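PDB 3BM3: PspGI restriction endonuclease from Pyrococcus sp. GI-H, which probably acts as a type II site-specific deoxyribonuclease, binding its substrate DNA and cleaving it. Local coordinates for residues C[25-30]-C[60-65]; C[18-23]-C[104-109]; C[38-43]-C[109-114]. The protein carries 2 engineered substitutions. All coordinates share one frame; numbering follows the deposited sequence.

Contact 1. Residues C[25-30]-C[60-65]. With nucleotides of chain A.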
loop_
_atom_site.group_PDB
_atom_site.type_symbol
_atom_site.label_atom_id
_atom_site.label_comp_id
_atom_site.label_asym_id
_atom_site.label_seq_id
_atom_site.Cartn_x
_atom_site.Cartn_y
_atom_site.Cartn_z
ATOM N N GLU C 25 11.815 -12.294 20.836
ATOM C CA GLU C 25 12.598 -13.247 21.667
ATOM C C GLU C 25 11.979 -13.383 23.046
ATOM O O GLU C 25 11.875 -14.490 23.569
ATOM C CB GLU C 25 14.069 -12.863 21.758
ATOM C CG GLU C 25 14.866 -12.987 20.443
ATOM C CD GLU C 25 14.826 -14.400 19.810
ATOM O OE1 GLU C 25 14.750 -15.411 20.551
ATOM O OE2 GLU C 25 14.872 -14.491 18.560
ATOM N N GLU C 26 11.543 -12.267 23.625
ATOM C CA GLU C 26 10.872 -12.292 24.914
ATOM C C GLU C 26 9.618 -13.158 24.854
ATOM O O GLU C 26 9.369 -13.989 25.747
ATOM C CB GLU C 26 10.505 -10.889 25.339
ATOM C CG GLU C 26 9.917 -10.813 26.697
ATOM C CD GLU C 26 9.930 -9.397 27.243
ATOM O OE1 GLU C 26 10.420 -8.455 26.534
ATOM O OE2 GLU C 26 9.445 -9.258 28.389
ATOM N N ALA C 27 8.840 -12.959 23.796
ATOM C CA ALA C 27 7.613 -13.711 23.569
ATOM C C ALA C 27 7.925 -15.193 23.393
ATOM O O ALA C 27 7.205 -16.025 23.907
ATOM C CB ALA C 27 6.871 -13.201 22.346
ATOM N N ILE C 28 8.955 -15.492 22.602
ATOM C CA ILE C 28 9.377 -16.886 22.382
ATOM C C ILE C 28 9.653 -17.572 23.720
ATOM O O ILE C 28 9.223 -18.723 23.956
ATOM C CB ILE C 28 10.598 -16.955 21.470
ATOM C CG1 ILE C 28 10.168 -16.709 20.019
ATOM C CG2 ILE C 28 11.333 -18.294 21.645
ATOM C CD1 ILE C 28 11.287 -16.441 19.060
ATOM N N THR C 29 10.376 -16.875 24.589
ATOM C CA THR C 29 10.713 -17.398 25.909
ATOM C C THR C 29 9.446 -17.622 26.723
ATOM O O THR C 29 9.190 -18.728 27.217
ATOM C CB THR C 29 11.655 -16.443 26.638
ATOM O OG1 THR C 29 12.883 -16.394 25.908
ATOM C CG2 THR C 29 11.937 -16.924 28.053
ATOM N N GLU C 30 8.639 -16.575 26.812
ATOM C CA GLU C 30 7.401 -16.611 27.571
ATOM C C GLU C 30 6.449 -17.720 27.161
ATOM O O GLU C 30 5.901 -18.403 28.034
ATOM C CB GLU C 30 6.714 -15.246 27.538
ATOM C CG GLU C 30 7.494 -14.234 28.368
ATOM C CD GLU C 30 6.831 -12.872 28.454
ATOM O OE1 GLU C 30 7.517 -11.914 28.904
ATOM O OE2 GLU C 30 5.632 -12.759 28.118
ATOM N N GLU C 60 2.813 -13.871 17.437
ATOM C CA GLU C 60 2.483 -12.532 17.027
ATOM C C GLU C 60 1.679 -11.817 18.122
ATOM O O GLU C 60 1.999 -10.699 18.515
ATOM C CB GLU C 60 1.719 -12.599 15.714
ATOM C CG GLU C 60 1.629 -11.314 15.021
ATOM C CD GLU C 60 0.425 -10.523 15.437
ATOM O OE1 GLU C 60 -0.405 -11.023 16.225
ATOM O OE2 GLU C 60 0.328 -9.398 14.958
ATOM N N GLU C 61 0.664 -12.499 18.640
ATOM C CA GLU C 61 -0.232 -11.910 19.634
ATOM C C GLU C 61 0.527 -11.602 20.920
ATOM O O GLU C 61 0.386 -10.514 21.489
ATOM C CB GLU C 61 -1.420 -12.842 19.900
ATOM C CG GLU C 61 -2.360 -12.906 18.742
ATOM C CD GLU C 61 -3.380 -14.008 18.818
ATOM O OE1 GLU C 61 -3.178 -15.015 19.552
ATOM O OE2 GLU C 61 -4.409 -13.856 18.122
ATOM N N LYS C 62 1.369 -12.529 21.364
ATOM C CA LYS C 62 2.137 -12.344 22.585
ATOM C C LYS C 62 3.129 -11.208 22.449
ATOM O O LYS C 62 3.235 -10.367 23.355
ATOM C CB LYS C 62 2.859 -13.622 23.006
ATOM C CG LYS C 62 3.449 -13.550 24.386
ATOM C CD LYS C 62 2.335 -13.251 25.432
ATOM C CE LYS C 62 2.483 -13.952 26.752
ATOM N NZ LYS C 62 1.178 -13.871 27.492
ATOM N N ALA C 63 3.816 -11.147 21.308
ATOM C CA ALA C 63 4.775 -10.057 21.048
ATOM C C ALA C 63 4.026 -8.747 21.058
ATOM O O ALA C 63 4.525 -7.769 21.595
ATOM C CB ALA C 63 5.450 -10.255 19.716
ATOM N N PHE C 64 2.828 -8.732 20.489
ATOM C CA PHE C 64 2.000 -7.484 20.482
ATOM C C PHE C 64 1.634 -7.078 21.911
ATOM O O PHE C 64 1.744 -5.920 22.306
ATOM C CB PHE C 64 0.761 -7.672 19.647
ATOM C CG PHE C 64 -0.033 -6.412 19.427
ATOM C CD1 PHE C 64 0.571 -5.167 19.466
ATOM C CD2 PHE C 64 -1.372 -6.481 19.085
ATOM C CE1 PHE C 64 -0.135 -4.024 19.253
ATOM C CE2 PHE C 64 -2.098 -5.313 18.845
ATOM C CZ PHE C 64 -1.454 -4.073 18.927
ATOM N N GLU C 65 1.222 -8.040 22.708
ATOM C CA GLU C 65 0.921 -7.754 24.095
ATOM C C GLU C 65 2.129 -7.172 24.849
ATOM O O GLU C 65 1.994 -6.196 25.603
ATOM C CB GLU C 65 0.384 -9.013 24.785
ATOM C CG GLU C 65 0.448 -9.002 26.262
ATOM C CD GLU C 65 0.509 -10.424 26.806
ATOM O OE1 GLU C 65 -0.164 -11.304 26.215
ATOM O OE2 GLU C 65 1.261 -10.638 27.792
ATOM P P DA A 6 -1.504 -4.302 10.219
ATOM O OP1 DA A 6 -1.484 -5.576 9.447
ATOM O OP2 DA A 6 -2.718 -3.948 11.006
ATOM O "O5'" DA A 6 -0.230 -4.338 11.170
ATOM C "C5'" DA A 6 -0.091 -3.392 12.218
ATOM C "C4'" DA A 6 -0.718 -3.946 13.470
ATOM O "O4'" DA A 6 0.094 -5.005 14.031
ATOM C "C3'" DA A 6 -0.906 -2.918 14.585
ATOM O "O3'" DA A 6 -2.254 -2.999 15.030
ATOM C "C2'" DA A 6 0.055 -3.377 15.667
ATOM C "C1'" DA A 6 0.067 -4.870 15.438
ATOM N N9 DA A 6 1.214 -5.591 15.989
ATOM C C8 DA A 6 1.355 -6.953 16.038
ATOM N N7 DA A 6 2.468 -7.351 16.600
ATOM C C5 DA A 6 3.109 -6.170 16.942
ATOM C C6 DA A 6 4.334 -5.917 17.577
ATOM N N6 DA A 6 5.164 -6.880 17.991
ATOM N N1 DA A 6 4.683 -4.629 17.779
ATOM C C2 DA A 6 3.845 -3.668 17.365
ATOM N N3 DA A 6 2.666 -3.781 16.756
ATOM C C4 DA A 6 2.350 -5.075 16.571
#

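Contact 2. Residues C[18-23]-C[104-109]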
loop_
_atom_site.group_PDB
_atom_site.type_symbol
_atom_site.label_atom_id
_atom_site.label_comp_id
_atom_site.label_asym_id
_atom_site.label_seq_id
_atom_site.Cartn_x
_atom_site.Cartn_y
_atom_site.Cartn_z
ATOM N N PRO C 18 11.781 -1.366 23.274
ATOM C CA PRO C 18 12.705 -2.357 22.767
ATOM C C PRO C 18 12.369 -2.809 21.348
ATOM O O PRO C 18 11.193 -2.821 20.970
ATOM C CB PRO C 18 12.526 -3.504 23.752
ATOM C CG PRO C 18 12.238 -2.810 25.035
ATOM C CD PRO C 18 11.334 -1.692 24.639
ATOM N N PRO C 19 13.393 -3.110 20.552
ATOM C CA PRO C 19 13.090 -3.465 19.159
ATOM C C PRO C 19 12.306 -4.759 19.026
ATOM O O PRO C 19 12.303 -5.599 19.920
ATOM C CB PRO C 19 14.454 -3.606 18.516
ATOM C CG PRO C 19 15.410 -3.743 19.628
ATOM C CD PRO C 19 14.835 -3.095 20.819
ATOM N N THR C 20 11.628 -4.891 17.904
ATOM C CA THR C 20 10.749 -6.019 17.676
ATOM C C THR C 20 11.475 -7.353 17.865
ATOM O O THR C 20 10.916 -8.264 18.451
ATOM C CB THR C 20 10.125 -5.955 16.270
ATOM O OG1 THR C 20 9.409 -4.743 16.153
ATOM C CG2 THR C 20 9.168 -7.103 16.026
ATOM N N ASN C 21 12.699 -7.456 17.380
ATOM C CA ASN C 21 13.449 -8.711 17.526
ATOM C C ASN C 21 13.548 -9.106 18.996
ATOM O O ASN C 21 13.328 -10.270 19.361
ATOM C CB ASN C 21 14.821 -8.624 16.837
ATOM C CG ASN C 21 15.785 -7.636 17.498
ATOM O OD1 ASN C 21 15.414 -6.558 17.957
ATOM N ND2 ASN C 21 17.048 -8.012 17.530
ATOM N N GLU C 22 13.834 -8.131 19.860
ATOM C CA GLU C 22 13.938 -8.399 21.290
ATOM C C GLU C 22 12.608 -8.811 21.892
ATOM O O GLU C 22 12.544 -9.733 22.713
ATOM C CB GLU C 22 14.530 -7.186 22.022
ATOM C CG GLU C 22 15.956 -6.916 21.570
ATOM C CD GLU C 22 16.636 -5.747 22.243
ATOM O OE1 GLU C 22 16.112 -5.224 23.262
ATOM O OE2 GLU C 22 17.725 -5.364 21.735
ATOM N N ILE C 23 11.542 -8.146 21.459
ATOM C CA ILE C 23 10.221 -8.447 21.945
ATOM C C ILE C 23 9.802 -9.833 21.494
ATOM O O ILE C 23 9.218 -10.576 22.267
ATOM C CB ILE C 23 9.210 -7.388 21.492
ATOM C CG1 ILE C 23 9.570 -6.028 22.139
ATOM C CG2 ILE C 23 7.812 -7.809 21.847
ATOM C CD1 ILE C 23 8.639 -4.884 21.754
ATOM N N PHE C 104 5.866 -10.052 12.011
ATOM C CA PHE C 104 5.425 -11.180 11.219
ATOM C C PHE C 104 6.588 -11.774 10.405
ATOM O O PHE C 104 6.799 -12.977 10.382
ATOM C CB PHE C 104 4.251 -10.793 10.342
ATOM C CG PHE C 104 3.723 -11.910 9.531
ATOM C CD1 PHE C 104 3.392 -13.113 10.134
ATOM C CD2 PHE C 104 3.569 -11.778 8.174
ATOM C CE1 PHE C 104 2.878 -14.165 9.360
ATOM C CE2 PHE C 104 3.053 -12.841 7.410
ATOM C CZ PHE C 104 2.727 -14.029 8.027
ATOM N N GLU C 105 7.427 -10.896 9.872
ATOM C CA GLU C 105 8.567 -11.306 9.095
ATOM C C GLU C 105 9.556 -12.038 9.977
ATOM O O GLU C 105 10.085 -13.081 9.605
ATOM C CB GLU C 105 9.176 -10.098 8.393
ATOM C CG GLU C 105 8.144 -9.570 7.372
ATOM C CD GLU C 105 8.513 -8.343 6.540
ATOM O OE1 GLU C 105 9.671 -8.248 6.070
ATOM O OE2 GLU C 105 7.579 -7.530 6.273
ATOM N N ILE C 106 9.767 -11.543 11.197
ATOM C CA ILE C 106 10.649 -12.264 12.119
ATOM C C ILE C 106 10.139 -13.654 12.484
ATOM O O ILE C 106 10.882 -14.632 12.466
ATOM C CB ILE C 106 10.907 -11.466 13.387
ATOM C CG1 ILE C 106 11.688 -10.198 13.016
ATOM C CG2 ILE C 106 11.642 -12.343 14.405
ATOM C CD1 ILE C 106 11.772 -9.141 14.108
ATOM N N ILE C 107 8.859 -13.715 12.809
ATOM C CA ILE C 107 8.204 -14.964 13.112
ATOM C C ILE C 107 8.375 -15.942 11.955
ATOM O O ILE C 107 8.736 -17.096 12.158
ATOM C CB ILE C 107 6.741 -14.671 13.429
ATOM C CG1 ILE C 107 6.693 -13.917 14.775
ATOM C CG2 ILE C 107 5.951 -15.956 13.471
ATOM C CD1 ILE C 107 5.286 -13.381 15.106
ATOM N N PHE C 108 8.178 -15.459 10.734
ATOM C CA PHE C 108 8.351 -16.270 9.553
ATOM C C PHE C 108 9.766 -16.855 9.526
ATOM O O PHE C 108 9.927 -18.057 9.255
ATOM C CB PHE C 108 8.059 -15.452 8.297
ATOM C CG PHE C 108 7.859 -16.288 7.073
ATOM C CD1 PHE C 108 6.630 -16.877 6.830
ATOM C CD2 PHE C 108 8.895 -16.487 6.153
ATOM C CE1 PHE C 108 6.445 -17.660 5.697
ATOM C CE2 PHE C 108 8.691 -17.253 5.019
ATOM C CZ PHE C 108 7.463 -17.820 4.808
ATOM N N THR C 109 10.786 -16.041 9.823
ATOM C CA THR C 109 12.166 -16.533 9.831
ATOM C C THR C 109 12.396 -17.617 10.871
ATOM O O THR C 109 13.165 -18.529 10.662
ATOM C CB THR C 109 13.223 -15.409 9.996
ATOM O OG1 THR C 109 13.192 -14.886 11.322
ATOM C CG2 THR C 109 12.930 -14.297 9.053
#

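Contact 3. Residues C[38-43]-C[109-114]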
loop_
_atom_site.group_PDB
_atom_site.type_symbol
_atom_site.label_atom_id
_atom_site.label_comp_id
_atom_site.label_asym_id
_atom_site.label_seq_id
_atom_site.Cartn_x
_atom_site.Cartn_y
_atom_site.Cartn_z
ATOM N N ASP C 38 9.262 -27.794 18.510
ATOM C CA ASP C 38 9.650 -29.210 18.654
ATOM C C ASP C 38 8.481 -30.172 18.430
ATOM O O ASP C 38 8.689 -31.350 18.127
ATOM C CB ASP C 38 10.169 -29.503 20.058
ATOM C CG ASP C 38 11.482 -28.843 20.358
ATOM O OD1 ASP C 38 12.191 -28.428 19.418
ATOM O OD2 ASP C 38 11.782 -28.721 21.559
ATOM N N ARG C 39 7.268 -29.660 18.615
ATOM C CA ARG C 39 6.047 -30.444 18.531
ATOM C C ARG C 39 5.233 -30.097 17.275
ATOM O O ARG C 39 4.043 -30.379 17.204
ATOM C CB ARG C 39 5.219 -30.189 19.784
ATOM C CG ARG C 39 5.907 -30.669 21.073
ATOM C CD ARG C 39 4.901 -31.016 22.164
ATOM N NE ARG C 39 3.817 -31.858 21.653
ATOM C CZ ARG C 39 3.943 -33.136 21.300
ATOM N NH1 ARG C 39 5.108 -33.770 21.411
ATOM N NH2 ARG C 39 2.888 -33.799 20.844
ATOM N N LEU C 40 5.889 -29.505 16.286
ATOM C CA LEU C 40 5.212 -29.038 15.065
ATOM C C LEU C 40 4.488 -30.212 14.382
ATOM O O LEU C 40 5.066 -31.299 14.230
ATOM C CB LEU C 40 6.231 -28.427 14.103
ATOM C CG LEU C 40 5.950 -27.113 13.359
ATOM C CD1 LEU C 40 4.758 -26.313 13.809
ATOM C CD2 LEU C 40 7.232 -26.284 13.332
ATOM N N PHE C 41 3.222 -29.969 14.039
ATOM C CA PHE C 41 2.333 -30.902 13.325
ATOM C C PHE C 41 1.857 -32.066 14.185
ATOM O O PHE C 41 1.227 -33.013 13.688
ATOM C CB PHE C 41 2.966 -31.377 12.023
ATOM C CG PHE C 41 3.283 -30.281 11.104
ATOM C CD1 PHE C 41 2.265 -29.457 10.637
ATOM C CD2 PHE C 41 4.584 -30.044 10.705
ATOM C CE1 PHE C 41 2.540 -28.443 9.767
ATOM C CE2 PHE C 41 4.864 -29.014 9.840
ATOM C CZ PHE C 41 3.856 -28.205 9.375
ATOM N N GLU C 42 2.129 -31.961 15.482
ATOM C CA GLU C 42 1.653 -32.913 16.457
ATOM C C GLU C 42 0.528 -32.229 17.235
ATOM O O GLU C 42 0.402 -31.007 17.220
ATOM C CB GLU C 42 2.824 -33.361 17.343
ATOM C CG GLU C 42 3.955 -34.005 16.510
ATOM C CD GLU C 42 5.255 -34.232 17.264
ATOM O OE1 GLU C 42 5.248 -34.252 18.521
ATOM O OE2 GLU C 42 6.298 -34.405 16.581
ATOM N N LYS C 43 -0.324 -33.015 17.882
ATOM C CA LYS C 43 -1.391 -32.452 18.713
ATOM C C LYS C 43 -0.814 -31.862 19.998
ATOM O O LYS C 43 0.133 -32.410 20.560
ATOM C CB LYS C 43 -2.449 -33.519 19.035
ATOM C CG LYS C 43 -3.222 -34.013 17.802
ATOM C CD LYS C 43 -4.631 -34.484 18.163
ATOM C CE LYS C 43 -5.512 -34.724 16.910
ATOM N NZ LYS C 43 -5.737 -33.475 16.120
ATOM N N THR C 109 10.786 -16.041 9.823
ATOM C CA THR C 109 12.166 -16.533 9.831
ATOM C C THR C 109 12.396 -17.617 10.871
ATOM O O THR C 109 13.165 -18.529 10.662
ATOM C CB THR C 109 13.223 -15.409 9.996
ATOM O OG1 THR C 109 13.192 -14.886 11.322
ATOM C CG2 THR C 109 12.930 -14.297 9.053
ATOM N N LYS C 110 11.747 -17.482 12.012
ATOM C CA LYS C 110 11.886 -18.468 13.065
ATOM C C LYS C 110 11.405 -19.814 12.574
ATOM O O LYS C 110 12.002 -20.864 12.893
ATOM C CB LYS C 110 11.085 -18.017 14.280
ATOM C CG LYS C 110 11.583 -16.737 14.889
ATOM C CD LYS C 110 13.094 -16.786 15.197
ATOM C CE LYS C 110 13.567 -15.563 15.953
ATOM N NZ LYS C 110 15.079 -15.443 15.934
ATOM N N LEU C 111 10.303 -19.778 11.826
ATOM C CA LEU C 111 9.754 -21.005 11.213
ATOM C C LEU C 111 10.676 -21.538 10.128
ATOM O O LEU C 111 10.986 -22.712 10.107
ATOM C CB LEU C 111 8.363 -20.778 10.671
ATOM C CG LEU C 111 7.317 -20.607 11.787
ATOM C CD1 LEU C 111 6.071 -19.869 11.302
ATOM C CD2 LEU C 111 6.946 -21.975 12.374
ATOM N N LEU C 112 11.189 -20.642 9.278
ATOM C CA LEU C 112 12.156 -21.055 8.273
ATOM C C LEU C 112 13.341 -21.785 8.925
ATOM O O LEU C 112 13.754 -22.846 8.491
ATOM C CB LEU C 112 12.639 -19.853 7.469
ATOM C CG LEU C 112 11.575 -19.243 6.525
ATOM C CD1 LEU C 112 12.201 -18.037 5.838
ATOM C CD2 LEU C 112 10.987 -20.228 5.469
ATOM N N ASN C 113 13.874 -21.210 9.985
ATOM C CA ASN C 113 15.036 -21.769 10.662
ATOM C C ASN C 113 14.755 -23.159 11.156
ATOM O O ASN C 113 15.574 -24.063 10.995
ATOM C CB ASN C 113 15.445 -20.901 11.842
ATOM C CG ASN C 113 16.076 -19.614 11.406
ATOM O OD1 ASN C 113 16.451 -19.462 10.246
ATOM N ND2 ASN C 113 16.211 -18.688 12.330
ATOM N N LYS C 114 13.577 -23.328 11.749
ATOM C CA LYS C 114 13.180 -24.602 12.327
ATOM C C LYS C 114 13.182 -25.700 11.271
ATOM O O LYS C 114 13.620 -26.814 11.546
ATOM C CB LYS C 114 11.802 -24.500 12.994
ATOM C CG LYS C 114 11.338 -25.803 13.682
ATOM C CD LYS C 114 12.290 -26.195 14.814
ATOM C CE LYS C 114 11.830 -27.435 15.588
ATOM N NZ LYS C 114 11.484 -28.568 14.688
#

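Contact 1. Residues C[25-30]-C[60-65]
Ala27 meets Ala63 and Lys62 on the back of an adenine site, where helix 20-31 packs against helix 52-80. The Ala27 methyl faces the second helix. Its CB is 3.8 Å from Ala63 N and 4.0 Å from Lys62 CG. Two small residues let the backbones close in, and Ala27 CA lies 5.3 Å from Ala63 CA. The axes of the short segments approach to 8.6 Å at 117°, a close helix-helix crossing with alanine on both sides.

On the far side of helix 52-80, Phe64 packs against the nucleotide. Its CG is anti to the backbone N (chi1 -172°), and one ring face lies under the base of DA6 of chain A. DA6 N9 is 3.6 Å above the ring plane, offset toward the rim. This is consistent with base flipping. Ala63 CB also lies 3.8 Å from DA6 N6.

At the surface, Lys62 and Glu30 cross at about a right angle. Glu30 OE2 comes within 3.6 Å of Lys62 CE, yet the ammonium does not bond to it. Lys62 NZ instead forms a salt bridge to Glu65 OE1 at 3.2 Å, on the syn lone pair, with a weak second bond to OE2.

Contact 2. Residues C[18-23]-C[104-109]
Ile106 touches Thr20 and Asn21, and these three residues carry the whole contact. Ile106 has the most surface buried by it. Its CD1 methyl does the touching, directed at the first turn of helix 20-31. CG1 lies beside the backbone N and anti to the carbonyl carbon (chi1 -65°). The chain then runs on extended, which carries CD1 across to the other helix.

There the methyl meets both neighbours at once. CD1 is 3.8 Å from Thr20 CG2, a methyl-to-methyl contact. It is also 3.8 Å from Asn21 N, and Asn21 CB stands 4.1 Å away. No hydrogen bond crosses, so the contact is van der Waals packing. The Thr20 methyl is anti to its own backbone N. Thr20 also touches Ala103 and Arg99, about one and two turns earlier on the same long helix as Ile106.

Asn21 takes part through its backbone N and CB, while its amide leads away from the long helix. Pro19 is the N-cap of helix 20-31, and its O accepts Ile23 N at 3.1 Å, closing the first turn.

On the long helix, Thr109 OG1 donates to Ile106 O, three residues earlier, at 2.6 Å. This bond lies in the carbonyl plane, on a lone pair.

Elsewhere on 104-109, Ile107 touches Ala56 and Glu60 of helix 52-80, Phe104 stacks with Phe192, and Phe108 meets Phe139 and Phe250. Glu105 packs on a DNA sugar. The contact thus joins the start of an N-terminal helix to a long helix that also meets the sheet region, consistent with the helix-flanked mixed sheet of the PDDEXK nuclease fold.

Contact 3. Residues C[38-43]-C[109-114]
Glu42 N donates to Arg39 O at 3.0 Å, closing the turn that presents Leu40 to Leu111 and Lys114. The turn is a type II beta turn from Arg39 to Glu42. Phe41 holds its third position with a left-handed backbone (phi 73°). Both Phe41 and Glu42 also bond through their backbones to Ile50, so the turn is tied to the following part of the loop. In the conformer described, one of two, Arg39 NH1 forms a salt bridge to Glu42 OE1 at 2.9 Å, and NH2 reaches Lys43 O almost straight, in the guanidinium plane.

Leu40 points toward helix 85-115. Its CD2 methyl lies 4.1 Å from Lys114 CG and 4.4 Å from Leu111 CD2. The two leucines touch by single methyls. Leu40 and Lys114 run alongside each other in opposite directions. An unstaggered first torsion of Leu40 (chi1 -136°) goes with its CD2 methyl lying beside Lys114 CG. Pro52 touches both Leu40 and Leu111, and Ile55 touches Leu40, so helix 52-80 completes this apolar patch.

Lys114, in the conformer described, touches the loop through its methylenes CG and CE. CG is anti to the backbone N (chi1 -178°), and the chain bends at chi2 and chi4. CE then passes Asp38, 3.9 Å from Asp38 N and 4.0 Å from Asp38 OD1. The side chains of Asp38 and Lys114 cross at about a right angle. Lys114 NZ stays 4.8 Å from Asp38 OD1, and it makes a weak hydrogen bond to Leu37 O.

No hydrogen bond or salt bridge spans the two segments. The chemistry is that of a partly buried contact of methyls and methylenes, where the opposite charges of Asp38 and Lys114 may add a modest attraction without pairing directly.

In the fold
Contacts 1 and 2 join helices 20-31, 52-80 and 85-115; contact 3 sets the loop 38-43 against helix 85-115. Contacts 1 and 2 have centres about 9 Å apart. They touch directly: Ala63 O lies 3.3 Å from Ile23 CG2, and Glu60 N lies 3.4 Å from Ile107 CD1. Contact 3 is about 16 Å from each of the others, centre to centre. It shares Thr109 with contact 2 and meets contact 1 through the salt bridge Glu25 OE2 to Lys110 NZ, at 2.8 Å. Contact 1 includes the residue under DA6 of chain A. The nearest atoms of contacts 2 and 3 are about 3 Å and about 12 Å from the bound DNA.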